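Local coordinates for protein carbon monoxide oxidation system transcription regulator CooA-1 (Carboxydothermus hydrogenoformans, PDB 2HKX) that senses carbon monoxide through a bound heme and probably responds by binding DNA to regulate transcription, as a member of the Crp family, at residues 26-31 / 101-106; 46-51 / 79-84; 54-59 / 70-75; 37-42 / 85-90. The protein carries 2 engineered substitutions. All blocks are in the same frame, centred on the assembly; numbering follows the deposited sequence.

Interaction 1: 26-31 / 101-106; sequences KEFREQ and RNFQNI. With HEM (protoporphyrin IX containing Fe), chain C.
N102 and E27 meet at the hydroxyl of T98, whose OG1 hydrogen-bonds to the carbonyl O of E27 and more weakly to OD1 of N102. The threonine thus ties the loop before strand 29-33 to the first turn of helix 100-109, and the two segments themselves touch through van der Waals contacts. N102 OD1 lies 3.6 Å from E27 CB. Beyond it the two side chains cross at about a right angle; the E27 chain bends at chi2, and its carboxylate plane is turned 63° from the amide.

Beneath these polar groups the contact is apolar, F28, F103 and I106 being buried. CZ of F28 comes up to the edge of the F103 ring, near its plane, 4.2 Å from F103 CD1. One atom along the F28 ring, CE1 meets CD1 of I106 at 4.1 Å, and the same methyl comes within 4.4 Å of E27 CB. F103 is the bridge to the heme: with CG anti to the backbone N (chi1 -167°) its ring drops from the helix, and CD2 touches the heme methyl CMC at 3.9 Å. Q104, one residue on, reaches a vinyl group; both residues line the heme pocket, so this contact backs one side of it.

Outside the pair, R29 and Q31 carry the loop into strand pairing with Y97 and I95 of strand 93-99. F28 packs on L51 of strand 48-54, while F103 and I106 rest against F113 of the long helix 111-137.

Interaction 2: 46-51 / 79-84; sequences RNLVFL and FCTHTR. With HEM (protoporphyrin IX containing Fe), chain C.
T81 OG1 makes two bonds to the opposite segment, roughly at a right angle: it donates to R46 O at 2.9 Å and accepts from L48 N at 2.8 Å, the latter bond fairly straight at 163°. Its chi1 of 66° sets the hydroxyl between the backbone N and the carbonyl carbon, aimed at both partners, and turns CG2 to the CB of L48. A valine in its place would probably leave the N-H of L48 and the carbonyl of R46 without this shared partner and the turn centred on H82 less firmly tied to strand 48-54.

H82, at the centre of an inverse gamma turn, is the axial heme ligand and binds the iron through NE2 at 2.4 Å. R84 NH2 reaches propionate O1A in a weak bond. Past the V49/C80 pair, which is non-hydrogen-bonded and turns to the heme, F50 and F79 form a hydrogen-bonded pair, F50 N to F79 O at 3.0 Å and F79 N to F50 O at 2.9 Å.

The F50 ring has F79 CA over one face, while its CE2 edge meets C80 O at 3.4 Å. The amide of N47 stands 82° from the imidazole plane, with ND2 3.5 Å from H82 CB.

Strand 48-54 also pairs with strand 93-99 through V49 and T98. F50 meets Y40 of strand 38-40 and L73 of strand 66-74, and V49 packs on F103 of helix 100-109.

Interaction 3: 54-59 / 70-75; sequences SGRVRV and LAILEA
L73 fills the tight side of this contact: its CD1 sits against both V57 CG2 (3.7 Å) and V59 CG2 (3.8 Å), methyl to methyl in a buried apolar layer. The backbone behind is drawn close, L73 N reaching V57 O at 2.6 Å.

Farther along, L70 and A71 both face V59, a classic beta bulge: V59 O accepts from L70 N at 2.8 Å and weakly from A71 N. Strands 56-63 and 66-74 form a beta hairpin of the cyclic nucleotide-binding fold, and L70 packs on I132 of the second subunit.

The other face carries R56, R58, I72 and E74, and opens toward solvent near R56 and E74. R56, extended from CG to NE, runs alongside E74 and makes a salt bridge, NE to OE2 3.1 Å. The carboxylate oxygen is met on its syn side, 34° out of plane. I72 reaches both arginines with its two branches, its CG2 3.6 Å from R56 CG and its CD1 3.6 Å from R58 CG. R58 NH2 forms a salt bridge with E67, whereas R56 NH1 hydrogen-bonds to G168 O. At the S54 end contact is slight, S54 CA meeting A75 CB at 4.3 Å.

Interaction 4: 37-42 / 85-90; sequences AILYTP and AFIQAM
P42 lies over the F86 ring in a CH-pi contact: CD stands 3.5 Å from the centroid of the F86 ring, 14° off its normal. Around the same ring, T41 OG1 comes to 3.6 Å from F86 CE2, and I38 CG2 meets the edge more distantly. F86 CG lies beside the backbone N (chi1 -72°), swinging the ring under the proline. With an alanine here the ring face under P42 is gone, which would probably open a gap beside T41 and P42 and let that loop shift.

The backbones hold these groups in place. I87 O accepts from two consecutive residues, L39 N at 2.7 Å, bent to 131°, and Y40 N at 3.3 Å, straighter and on a lone pair in the carbonyl plane. I87 N returns a bond to Y40 O, and A89 N gives one of 2.8 Å to A37 O. Beyond the last bonded pair a water donates to both T41 O and A85 O, the latter at 2.7 Å.

On the buried side, Y40 CB packs on I87 CD1 at 4.1 Å and L39 CD1 on A89 CB at 3.9 Å. Y40 in turn meets the ring of F50, and L39 lies against I95.

L39 and Y40 facing I87 make a classic beta bulge in strand 38-40, at the edge of a sheet of the cyclic nucleotide-binding beta barrel; its partner strand 86-89 closely follows heme-binding T83 and R84.

Interactions 1 and 2 both border the heme: interaction 1 supplies aromatic and aliphatic packing beside it, interaction 2 the iron ligand and propionate partners, and they meet where F103 touches V49. Interactions 3 and 4 belong to the second sheet and join through neighbouring strands 56-63 and 86-89, where R58 N probably bonds to Q88 O. Each has a classic bulge, yet the partly exposed side of 3 is charged and that of 4 carries a proline on an aromatic ring. Interactions 1 and 2 are mostly buried, though E27 is exposed; 3 and 4 are partly buried. Across the core, F79 packs on L73 and V59 of interaction 3, and T81 on Y40 of interaction 4, joining the two sheets.

Interaction 1: 26-31 / 101-106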
# COMPACT_ATOMS: atom_id res chain seq x y z
N LYS A 26 10.87 5.80 -24.53
CA LYS A 26 10.20 6.37 -25.73
C LYS A 26 8.57 6.41 -25.38
O LYS A 26 7.87 7.44 -25.58
CB LYS A 26 10.52 5.53 -27.03
CG LYS A 26 12.07 5.39 -27.36
CD LYS A 26 12.56 6.45 -28.39
CE LYS A 26 13.73 7.28 -27.81
NZ LYS A 26 13.36 7.90 -26.34
N GLU A 27 8.13 5.14 -25.08
CA GLU A 27 6.71 4.76 -24.92
C GLU A 27 6.20 5.47 -23.61
O GLU A 27 5.10 5.18 -23.12
CB GLU A 27 6.55 3.24 -24.95
CG GLU A 27 7.03 2.59 -26.23
CD GLU A 27 6.29 3.10 -27.45
OE1 GLU A 27 5.39 3.95 -27.29
OE2 GLU A 27 6.59 2.63 -28.57
N PHE A 28 7.05 6.42 -23.05
CA PHE A 28 6.55 7.24 -21.94
C PHE A 28 6.49 8.72 -22.32
O PHE A 28 7.47 9.28 -22.83
CB PHE A 28 7.40 7.05 -20.68
CG PHE A 28 7.03 5.84 -19.88
CD1 PHE A 28 7.75 4.66 -20.04
CD2 PHE A 28 5.97 5.87 -18.98
CE1 PHE A 28 7.41 3.52 -19.30
CE2 PHE A 28 5.63 4.74 -18.24
CZ PHE A 28 6.35 3.56 -18.40
N ARG A 29 5.31 9.33 -22.07
CA ARG A 29 5.15 10.76 -22.25
C ARG A 29 5.58 11.47 -20.97
O ARG A 29 5.44 10.92 -19.88
CB ARG A 29 3.71 11.12 -22.59
CG ARG A 29 3.21 10.53 -23.90
CD ARG A 29 2.48 11.57 -24.73
NE ARG A 29 3.37 12.20 -25.70
CZ ARG A 29 3.81 13.45 -25.62
NH1 ARG A 29 3.45 14.25 -24.63
NH2 ARG A 29 4.62 13.92 -26.57
N GLU A 30 6.08 12.69 -21.11
CA GLU A 30 6.48 13.50 -19.97
C GLU A 30 5.48 14.64 -19.77
O GLU A 30 5.00 15.22 -20.74
CB GLU A 30 7.90 14.04 -20.18
CG GLU A 30 8.44 14.96 -19.09
CD GLU A 30 9.89 15.39 -19.34
OE1 GLU A 30 10.18 16.61 -19.25
OE2 GLU A 30 10.73 14.51 -19.62
N GLN A 31 5.15 14.92 -18.51
CA GLN A 31 4.34 16.08 -18.15
C GLN A 31 4.88 16.67 -16.86
O GLN A 31 5.24 15.94 -15.93
CB GLN A 31 2.85 15.71 -18.02
CG GLN A 31 1.89 16.92 -17.98
CD GLN A 31 0.44 16.58 -18.37
OE1 GLN A 31 -0.47 17.39 -18.16
NE2 GLN A 31 0.22 15.40 -18.94
N ARG A 101 -3.10 0.21 -21.44
CA ARG A 101 -2.86 -0.80 -22.49
C ARG A 101 -1.39 -0.83 -22.93
O ARG A 101 -0.81 -1.90 -23.14
CB ARG A 101 -3.77 -0.59 -23.71
CG ARG A 101 -4.08 -1.89 -24.51
CD ARG A 101 -4.35 -1.62 -26.02
NE ARG A 101 -4.86 -0.27 -26.24
CZ ARG A 101 -6.14 0.05 -26.43
NH1 ARG A 101 -7.07 -0.90 -26.47
NH2 ARG A 101 -6.47 1.32 -26.60
N ASN A 102 -0.78 0.35 -23.04
CA ASN A 102 0.62 0.45 -23.39
C ASN A 102 1.52 -0.12 -22.30
O ASN A 102 2.48 -0.84 -22.60
CB ASN A 102 1.00 1.90 -23.68
CG ASN A 102 1.93 2.03 -24.87
OD1 ASN A 102 3.08 2.49 -24.72
ND2 ASN A 102 1.45 1.64 -26.06
N PHE A 103 1.21 0.19 -21.05
CA PHE A 103 1.94 -0.36 -19.90
C PHE A 103 1.88 -1.88 -19.82
O PHE A 103 2.85 -2.54 -19.46
CB PHE A 103 1.45 0.21 -18.58
CG PHE A 103 2.35 -0.08 -17.44
CD1 PHE A 103 3.59 0.54 -17.33
CD2 PHE A 103 1.99 -1.01 -16.47
CE1 PHE A 103 4.45 0.26 -16.29
CE2 PHE A 103 2.84 -1.29 -15.41
CZ PHE A 103 4.07 -0.65 -15.32
N GLN A 104 0.73 -2.42 -20.17
CA GLN A 104 0.53 -3.86 -20.20
C GLN A 104 1.45 -4.55 -21.21
O GLN A 104 1.85 -5.69 -21.01
CB GLN A 104 -0.95 -4.16 -20.44
CG GLN A 104 -1.82 -3.62 -19.29
CD GLN A 104 -3.30 -3.67 -19.59
OE1 GLN A 104 -3.73 -3.62 -20.75
NE2 GLN A 104 -4.10 -3.77 -18.53
N ASN A 105 1.79 -3.83 -22.27
CA ASN A 105 2.76 -4.30 -23.27
C ASN A 105 4.21 -4.22 -22.78
O ASN A 105 5.00 -5.13 -23.02
CB ASN A 105 2.59 -3.52 -24.58
CG ASN A 105 1.28 -3.83 -25.30
OD1 ASN A 105 0.36 -4.43 -24.73
ND2 ASN A 105 1.19 -3.44 -26.56
N ILE A 106 4.55 -3.13 -22.10
CA ILE A 106 5.88 -2.90 -21.52
C ILE A 106 6.30 -3.94 -20.46
O ILE A 106 7.49 -4.26 -20.32
CB ILE A 106 5.95 -1.50 -20.87
CG1 ILE A 106 5.96 -0.40 -21.93
CG2 ILE A 106 7.15 -1.40 -19.93
CD1 ILE A 106 5.19 0.85 -21.54
CHA HEM C . -7.52 -0.12 -8.45
CHB HEM C . -2.92 1.00 -7.49
CHC HEM C . -1.55 -0.43 -11.97
CHD HEM C . -5.92 -2.39 -12.53
C1A HEM C . -6.42 0.36 -7.77
C2A HEM C . -6.39 1.00 -6.47
C3A HEM C . -5.12 1.29 -6.20
C4A HEM C . -4.30 0.88 -7.33
CMA HEM C . -4.60 1.97 -4.92
CAA HEM C . -7.63 1.28 -5.56
CBA HEM C . -8.82 1.72 -6.43
CGA HEM C . -9.69 2.84 -5.88
O1A HEM C . -10.84 2.57 -5.49
O2A HEM C . -9.27 4.03 -5.84
C1B HEM C . -2.14 0.70 -8.61
C2B HEM C . -0.70 0.85 -8.71
C3B HEM C . -0.33 0.46 -9.95
C4B HEM C . -1.52 0.05 -10.67
CMB HEM C . 0.23 1.38 -7.59
CAB HEM C . 1.10 0.43 -10.53
CBB HEM C . 2.13 -0.11 -9.85
C1C HEM C . -2.59 -1.14 -12.52
C2C HEM C . -2.57 -1.90 -13.76
C3C HEM C . -3.78 -2.45 -13.93
C4C HEM C . -4.60 -2.04 -12.78
CMC HEM C . -1.39 -2.07 -14.73
CAC HEM C . -4.20 -3.35 -15.12
CBC HEM C . -5.33 -3.09 -15.82
C1D HEM C . -6.73 -1.91 -11.51
C2D HEM C . -8.15 -2.19 -11.48
C3D HEM C . -8.70 -1.48 -10.22
C4D HEM C . -7.51 -0.87 -9.61
CMD HEM C . -8.91 -3.01 -12.54
CAD HEM C . -10.18 -1.47 -9.73
CBD HEM C . -11.18 -0.67 -10.62
CGD HEM C . -12.22 -1.46 -11.45
O1D HEM C . -13.37 -1.74 -11.00
O2D HEM C . -11.92 -1.82 -12.63
NA HEM C . -5.14 0.34 -8.26
NB HEM C . -2.59 0.22 -9.84
NC HEM C . -3.83 -1.26 -11.94
ND HEM C . -6.36 -1.14 -10.40
FE HEM C . -4.45 -0.39 -10.09

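Interaction 2: 46-51 / 79-84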
# COMPACT_ATOMS: atom_id res chain seq x y z
N ARG A 46 -9.28 9.43 -18.45
CA ARG A 46 -8.10 8.71 -18.88
C ARG A 46 -7.59 7.76 -17.79
O ARG A 46 -7.53 8.12 -16.61
CB ARG A 46 -7.00 9.71 -19.24
CG ARG A 46 -6.82 9.93 -20.72
CD ARG A 46 -5.58 10.77 -20.97
NE ARG A 46 -4.81 10.27 -22.11
CZ ARG A 46 -3.58 10.68 -22.42
NH1 ARG A 46 -2.98 11.61 -21.68
NH2 ARG A 46 -2.95 10.16 -23.47
N ASN A 47 -7.24 6.54 -18.20
CA ASN A 47 -6.66 5.58 -17.28
C ASN A 47 -5.20 5.25 -17.62
O ASN A 47 -4.90 4.56 -18.59
CB ASN A 47 -7.56 4.35 -17.10
CG ASN A 47 -8.66 4.56 -16.03
OD1 ASN A 47 -9.61 3.78 -15.95
ND2 ASN A 47 -8.52 5.62 -15.20
N LEU A 48 -4.31 5.77 -16.80
CA LEU A 48 -2.88 5.79 -17.06
C LEU A 48 -2.10 5.11 -15.94
O LEU A 48 -2.60 5.00 -14.81
CB LEU A 48 -2.39 7.25 -17.18
CG LEU A 48 -3.17 8.23 -18.07
CD1 LEU A 48 -2.56 9.64 -18.04
CD2 LEU A 48 -3.25 7.73 -19.52
N VAL A 49 -0.89 4.68 -16.25
CA VAL A 49 0.12 4.40 -15.23
C VAL A 49 1.22 5.47 -15.34
O VAL A 49 1.62 5.85 -16.44
CB VAL A 49 0.71 2.98 -15.36
CG1 VAL A 49 1.87 2.78 -14.39
CG2 VAL A 49 -0.37 1.94 -15.12
N PHE A 50 1.68 5.97 -14.20
CA PHE A 50 2.69 7.00 -14.21
C PHE A 50 3.76 6.75 -13.16
O PHE A 50 3.50 6.14 -12.11
CB PHE A 50 2.05 8.40 -14.06
CG PHE A 50 1.51 8.69 -12.66
CD1 PHE A 50 2.32 9.28 -11.70
CD2 PHE A 50 0.19 8.39 -12.33
CE1 PHE A 50 1.82 9.56 -10.40
CE2 PHE A 50 -0.33 8.65 -11.04
CZ PHE A 50 0.48 9.24 -10.07
N LEU A 51 4.96 7.23 -13.45
CA LEU A 51 5.97 7.30 -12.39
C LEU A 51 6.54 8.69 -12.24
O LEU A 51 6.66 9.42 -13.21
CB LEU A 51 7.08 6.26 -12.54
CG LEU A 51 7.99 6.21 -13.74
CD1 LEU A 51 9.36 5.86 -13.23
CD2 LEU A 51 7.47 5.15 -14.68
N PHE A 79 2.30 4.73 -9.85
CA PHE A 79 0.89 4.77 -9.48
C PHE A 79 0.01 4.70 -10.72
O PHE A 79 0.51 4.61 -11.84
CB PHE A 79 0.57 6.02 -8.63
CG PHE A 79 -0.43 5.76 -7.47
CD1 PHE A 79 -0.06 5.00 -6.36
CD2 PHE A 79 -1.72 6.28 -7.53
CE1 PHE A 79 -0.95 4.75 -5.32
CE2 PHE A 79 -2.64 6.04 -6.48
CZ PHE A 79 -2.26 5.27 -5.38
N CYS A 80 -1.30 4.70 -10.52
CA CYS A 80 -2.26 4.70 -11.61
C CYS A 80 -3.23 5.89 -11.44
O CYS A 80 -3.09 6.70 -10.51
CB CYS A 80 -3.02 3.37 -11.63
SG CYS A 80 -4.17 3.17 -10.20
N THR A 81 -4.18 5.98 -12.36
CA THR A 81 -5.19 7.04 -12.33
C THR A 81 -6.60 6.49 -12.12
O THR A 81 -7.56 7.24 -12.09
CB THR A 81 -5.15 7.95 -13.60
OG1 THR A 81 -5.53 7.19 -14.76
CG2 THR A 81 -3.76 8.57 -13.83
N HIS A 82 -6.75 5.19 -11.98
CA HIS A 82 -8.09 4.63 -11.82
C HIS A 82 -8.44 4.45 -10.36
O HIS A 82 -9.01 3.44 -9.97
CB HIS A 82 -8.24 3.32 -12.57
CG HIS A 82 -7.09 2.41 -12.35
ND1 HIS A 82 -6.01 2.36 -13.21
CD2 HIS A 82 -6.81 1.57 -11.34
CE1 HIS A 82 -5.14 1.48 -12.75
NE2 HIS A 82 -5.59 1.00 -11.61
N THR A 83 -8.13 5.48 -9.58
CA THR A 83 -8.37 5.46 -8.16
C THR A 83 -9.29 6.63 -7.81
O THR A 83 -9.30 7.64 -8.52
CB THR A 83 -6.99 5.50 -7.43
OG1 THR A 83 -6.83 4.33 -6.65
CG2 THR A 83 -6.80 6.74 -6.62
N ARG A 84 -10.07 6.49 -6.74
CA ARG A 84 -10.92 7.58 -6.19
C ARG A 84 -10.14 8.71 -5.54
O ARG A 84 -10.72 9.63 -4.92
CB ARG A 84 -11.87 7.02 -5.14
CG ARG A 84 -11.22 6.85 -3.75
CD ARG A 84 -12.11 6.04 -2.83
NE ARG A 84 -11.92 4.64 -3.20
CZ ARG A 84 -12.83 3.68 -3.12
NH1 ARG A 84 -14.06 3.92 -2.66
NH2 ARG A 84 -12.47 2.47 -3.49
CHA HEM C . -7.52 -0.12 -8.45
CHB HEM C . -2.92 1.00 -7.49
CHC HEM C . -1.55 -0.43 -11.97
CHD HEM C . -5.92 -2.39 -12.53
C1A HEM C . -6.42 0.36 -7.77
C2A HEM C . -6.39 1.00 -6.47
C3A HEM C . -5.12 1.29 -6.20
C4A HEM C . -4.30 0.88 -7.33
CMA HEM C . -4.60 1.97 -4.92
CAA HEM C . -7.63 1.28 -5.56
CBA HEM C . -8.82 1.72 -6.43
CGA HEM C . -9.69 2.84 -5.88
O1A HEM C . -10.84 2.57 -5.49
O2A HEM C . -9.27 4.03 -5.84
C1B HEM C . -2.14 0.70 -8.61
C2B HEM C . -0.70 0.85 -8.71
C3B HEM C . -0.33 0.46 -9.95
C4B HEM C . -1.52 0.05 -10.67
CMB HEM C . 0.23 1.38 -7.59
CAB HEM C . 1.10 0.43 -10.53
CBB HEM C . 2.13 -0.11 -9.85
C1C HEM C . -2.59 -1.14 -12.52
C2C HEM C . -2.57 -1.90 -13.76
C3C HEM C . -3.78 -2.45 -13.93
C4C HEM C . -4.60 -2.04 -12.78
CMC HEM C . -1.39 -2.07 -14.73
CAC HEM C . -4.20 -3.35 -15.12
CBC HEM C . -5.33 -3.09 -15.82
C1D HEM C . -6.73 -1.91 -11.51
C2D HEM C . -8.15 -2.19 -11.48
C3D HEM C . -8.70 -1.48 -10.22
C4D HEM C . -7.51 -0.87 -9.61
CMD HEM C . -8.91 -3.01 -12.54
CAD HEM C . -10.18 -1.47 -9.73
CBD HEM C . -11.18 -0.67 -10.62
CGD HEM C . -12.22 -1.46 -11.45
O1D HEM C . -13.37 -1.74 -11.00
O2D HEM C . -11.92 -1.82 -12.63
NA HEM C . -5.14 0.34 -8.26
NB HEM C . -2.59 0.22 -9.84
NC HEM C . -3.83 -1.26 -11.94
ND HEM C . -6.36 -1.14 -10.40
FE HEM C . -4.45 -0.39 -10.09

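Interaction 3: 54-59 / 70-75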
# COMPACT_ATOMS: atom_id res chain seq x y z
N SER A 54 10.78 13.21 -11.13
CA SER A 54 11.37 14.12 -10.16
C SER A 54 10.30 14.82 -9.36
O SER A 54 9.19 15.05 -9.85
CB SER A 54 12.32 15.12 -10.83
OG SER A 54 11.62 16.09 -11.60
N GLY A 55 10.64 15.15 -8.12
CA GLY A 55 9.72 15.82 -7.21
C GLY A 55 9.05 14.85 -6.25
O GLY A 55 9.68 13.92 -5.73
N ARG A 56 7.75 15.06 -6.06
CA ARG A 56 7.03 14.55 -4.89
C ARG A 56 5.55 14.80 -5.05
O ARG A 56 5.11 15.94 -5.20
CB ARG A 56 7.51 15.31 -3.66
CG ARG A 56 7.07 14.76 -2.34
CD ARG A 56 7.79 15.51 -1.24
NE ARG A 56 7.83 14.73 -0.01
CZ ARG A 56 7.84 15.26 1.21
NH1 ARG A 56 7.78 16.57 1.36
NH2 ARG A 56 7.87 14.47 2.28
N VAL A 57 4.76 13.74 -5.04
CA VAL A 57 3.31 13.90 -5.12
C VAL A 57 2.56 13.20 -3.97
O VAL A 57 3.05 12.25 -3.36
CB VAL A 57 2.71 13.57 -6.54
CG1 VAL A 57 3.64 14.03 -7.66
CG2 VAL A 57 2.42 12.11 -6.71
N ARG A 58 1.35 13.70 -3.73
CA ARG A 58 0.54 13.40 -2.58
C ARG A 58 -0.72 12.70 -3.10
O ARG A 58 -1.38 13.19 -4.00
CB ARG A 58 0.19 14.75 -1.97
CG ARG A 58 -0.38 14.71 -0.63
CD ARG A 58 -1.01 16.06 -0.31
NE ARG A 58 -2.05 15.76 0.65
CZ ARG A 58 -3.20 16.39 0.76
NH1 ARG A 58 -3.51 17.42 -0.04
NH2 ARG A 58 -4.03 15.99 1.70
N VAL A 59 -1.05 11.53 -2.54
CA VAL A 59 -2.24 10.81 -2.96
C VAL A 59 -3.16 10.94 -1.80
O VAL A 59 -2.77 10.67 -0.66
CB VAL A 59 -1.94 9.31 -3.26
CG1 VAL A 59 -3.22 8.55 -3.59
CG2 VAL A 59 -0.88 9.19 -4.38
N LEU A 70 -3.09 9.48 1.89
CA LEU A 70 -2.83 8.03 1.86
C LEU A 70 -1.34 7.76 1.72
O LEU A 70 -0.79 6.87 2.35
CB LEU A 70 -3.57 7.35 0.69
CG LEU A 70 -5.10 7.44 0.74
CD1 LEU A 70 -5.71 7.16 -0.61
CD2 LEU A 70 -5.69 6.51 1.80
N ALA A 71 -0.70 8.51 0.84
CA ALA A 71 0.69 8.25 0.51
C ALA A 71 1.35 9.50 -0.07
O ALA A 71 0.68 10.39 -0.57
CB ALA A 71 0.80 7.08 -0.46
N ILE A 72 2.68 9.54 0.06
CA ILE A 72 3.51 10.48 -0.67
C ILE A 72 4.36 9.68 -1.66
O ILE A 72 4.95 8.67 -1.29
CB ILE A 72 4.44 11.29 0.27
CG1 ILE A 72 3.62 12.07 1.32
CG2 ILE A 72 5.31 12.25 -0.51
CD1 ILE A 72 2.37 12.75 0.75
N LEU A 73 4.36 10.10 -2.93
CA LEU A 73 5.14 9.40 -3.97
C LEU A 73 6.37 10.24 -4.25
O LEU A 73 6.26 11.45 -4.44
CB LEU A 73 4.33 9.19 -5.25
CG LEU A 73 2.98 8.48 -5.07
CD1 LEU A 73 2.24 8.41 -6.42
CD2 LEU A 73 3.15 7.11 -4.44
N GLU A 74 7.52 9.56 -4.23
CA GLU A 74 8.82 10.16 -4.51
C GLU A 74 9.34 9.71 -5.88
O GLU A 74 8.75 8.84 -6.51
CB GLU A 74 9.80 9.74 -3.41
CG GLU A 74 9.38 10.09 -2.00
CD GLU A 74 9.69 11.54 -1.63
OE1 GLU A 74 10.38 12.24 -2.41
OE2 GLU A 74 9.25 12.00 -0.55
N ALA A 75 10.45 10.28 -6.33
CA ALA A 75 11.08 9.87 -7.59
C ALA A 75 11.37 8.36 -7.60
O ALA A 75 11.99 7.82 -6.67
CB ALA A 75 12.36 10.66 -7.83

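Interaction 4: 37-42 / 85-90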
# COMPACT_ATOMS: atom_id res chain seq x y z
N ALA A 37 -0.32 21.97 -7.92
CA ALA A 37 -1.14 21.56 -9.05
C ALA A 37 -1.69 20.15 -8.87
O ALA A 37 -0.98 19.24 -8.44
CB ALA A 37 -0.38 21.68 -10.35
N ILE A 38 -2.97 19.99 -9.20
CA ILE A 38 -3.61 18.69 -9.20
C ILE A 38 -3.23 17.95 -10.48
O ILE A 38 -3.61 18.35 -11.57
CB ILE A 38 -5.15 18.85 -9.16
CG1 ILE A 38 -5.59 19.91 -8.14
CG2 ILE A 38 -5.81 17.50 -8.93
CD1 ILE A 38 -5.31 19.58 -6.69
N LEU A 39 -2.50 16.84 -10.36
CA LEU A 39 -2.18 16.01 -11.54
C LEU A 39 -3.43 15.29 -11.99
O LEU A 39 -3.75 15.30 -13.17
CB LEU A 39 -1.12 14.96 -11.21
CG LEU A 39 0.33 15.39 -11.04
CD1 LEU A 39 0.53 16.35 -9.87
CD2 LEU A 39 1.20 14.15 -10.90
N TYR A 40 -4.12 14.67 -11.05
CA TYR A 40 -5.30 13.86 -11.37
C TYR A 40 -6.38 13.97 -10.32
O TYR A 40 -6.12 14.20 -9.14
CB TYR A 40 -4.94 12.37 -11.62
CG TYR A 40 -3.91 12.19 -12.71
CD1 TYR A 40 -2.57 11.93 -12.40
CD2 TYR A 40 -4.25 12.34 -14.06
CE1 TYR A 40 -1.61 11.80 -13.39
CE2 TYR A 40 -3.28 12.21 -15.06
CZ TYR A 40 -1.97 11.93 -14.71
OH TYR A 40 -1.00 11.80 -15.68
N THR A 41 -7.59 13.78 -10.80
CA THR A 41 -8.82 13.87 -10.06
C THR A 41 -9.37 12.43 -9.96
O THR A 41 -8.92 11.55 -10.69
CB THR A 41 -9.75 14.82 -10.86
OG1 THR A 41 -10.61 15.54 -9.97
CG2 THR A 41 -10.58 14.06 -11.89
N PRO A 42 -10.31 12.17 -9.03
CA PRO A 42 -10.86 10.80 -8.98
C PRO A 42 -11.59 10.37 -10.27
O PRO A 42 -11.46 9.22 -10.70
CB PRO A 42 -11.84 10.86 -7.81
CG PRO A 42 -11.45 12.06 -7.04
CD PRO A 42 -10.91 13.03 -8.00
N ALA A 85 -8.83 8.67 -5.64
CA ALA A 85 -8.01 9.62 -4.91
C ALA A 85 -7.58 10.80 -5.76
O ALA A 85 -7.42 10.68 -6.97
CB ALA A 85 -6.82 8.94 -4.34
N PHE A 86 -7.40 11.94 -5.10
CA PHE A 86 -6.76 13.08 -5.71
C PHE A 86 -5.26 12.87 -5.70
O PHE A 86 -4.74 12.15 -4.86
CB PHE A 86 -7.14 14.36 -5.00
CG PHE A 86 -8.55 14.79 -5.25
CD1 PHE A 86 -9.60 14.21 -4.54
CD2 PHE A 86 -8.83 15.74 -6.21
CE1 PHE A 86 -10.91 14.59 -4.78
CE2 PHE A 86 -10.16 16.14 -6.47
CZ PHE A 86 -11.19 15.56 -5.76
N ILE A 87 -4.58 13.50 -6.65
CA ILE A 87 -3.12 13.42 -6.78
C ILE A 87 -2.61 14.83 -7.06
O ILE A 87 -2.96 15.42 -8.07
CB ILE A 87 -2.67 12.41 -7.90
CG1 ILE A 87 -3.33 11.04 -7.68
CG2 ILE A 87 -1.14 12.30 -7.93
CD1 ILE A 87 -3.12 10.02 -8.75
N GLN A 88 -1.81 15.35 -6.13
CA GLN A 88 -1.38 16.73 -6.16
C GLN A 88 0.15 16.80 -6.05
O GLN A 88 0.79 16.04 -5.30
CB GLN A 88 -2.04 17.51 -4.99
CG GLN A 88 -1.53 18.93 -4.73
CD GLN A 88 -2.30 19.69 -3.65
OE1 GLN A 88 -2.88 20.75 -3.91
NE2 GLN A 88 -2.27 19.18 -2.42
N ALA A 89 0.72 17.74 -6.80
CA ALA A 89 2.12 18.13 -6.66
C ALA A 89 2.34 18.81 -5.32
O ALA A 89 1.65 19.78 -4.98
CB ALA A 89 2.53 19.06 -7.82
N MET A 90 3.30 18.30 -4.57
CA MET A 90 3.69 18.90 -3.30
C MET A 90 4.80 19.87 -3.58
O MET A 90 5.16 20.70 -2.72
CB MET A 90 4.18 17.83 -2.34
CG MET A 90 3.09 16.93 -1.82
SD MET A 90 3.74 15.75 -0.64
CE MET A 90 3.79 16.79 0.83
O HOH W 1 -6.42 10.01 -9.37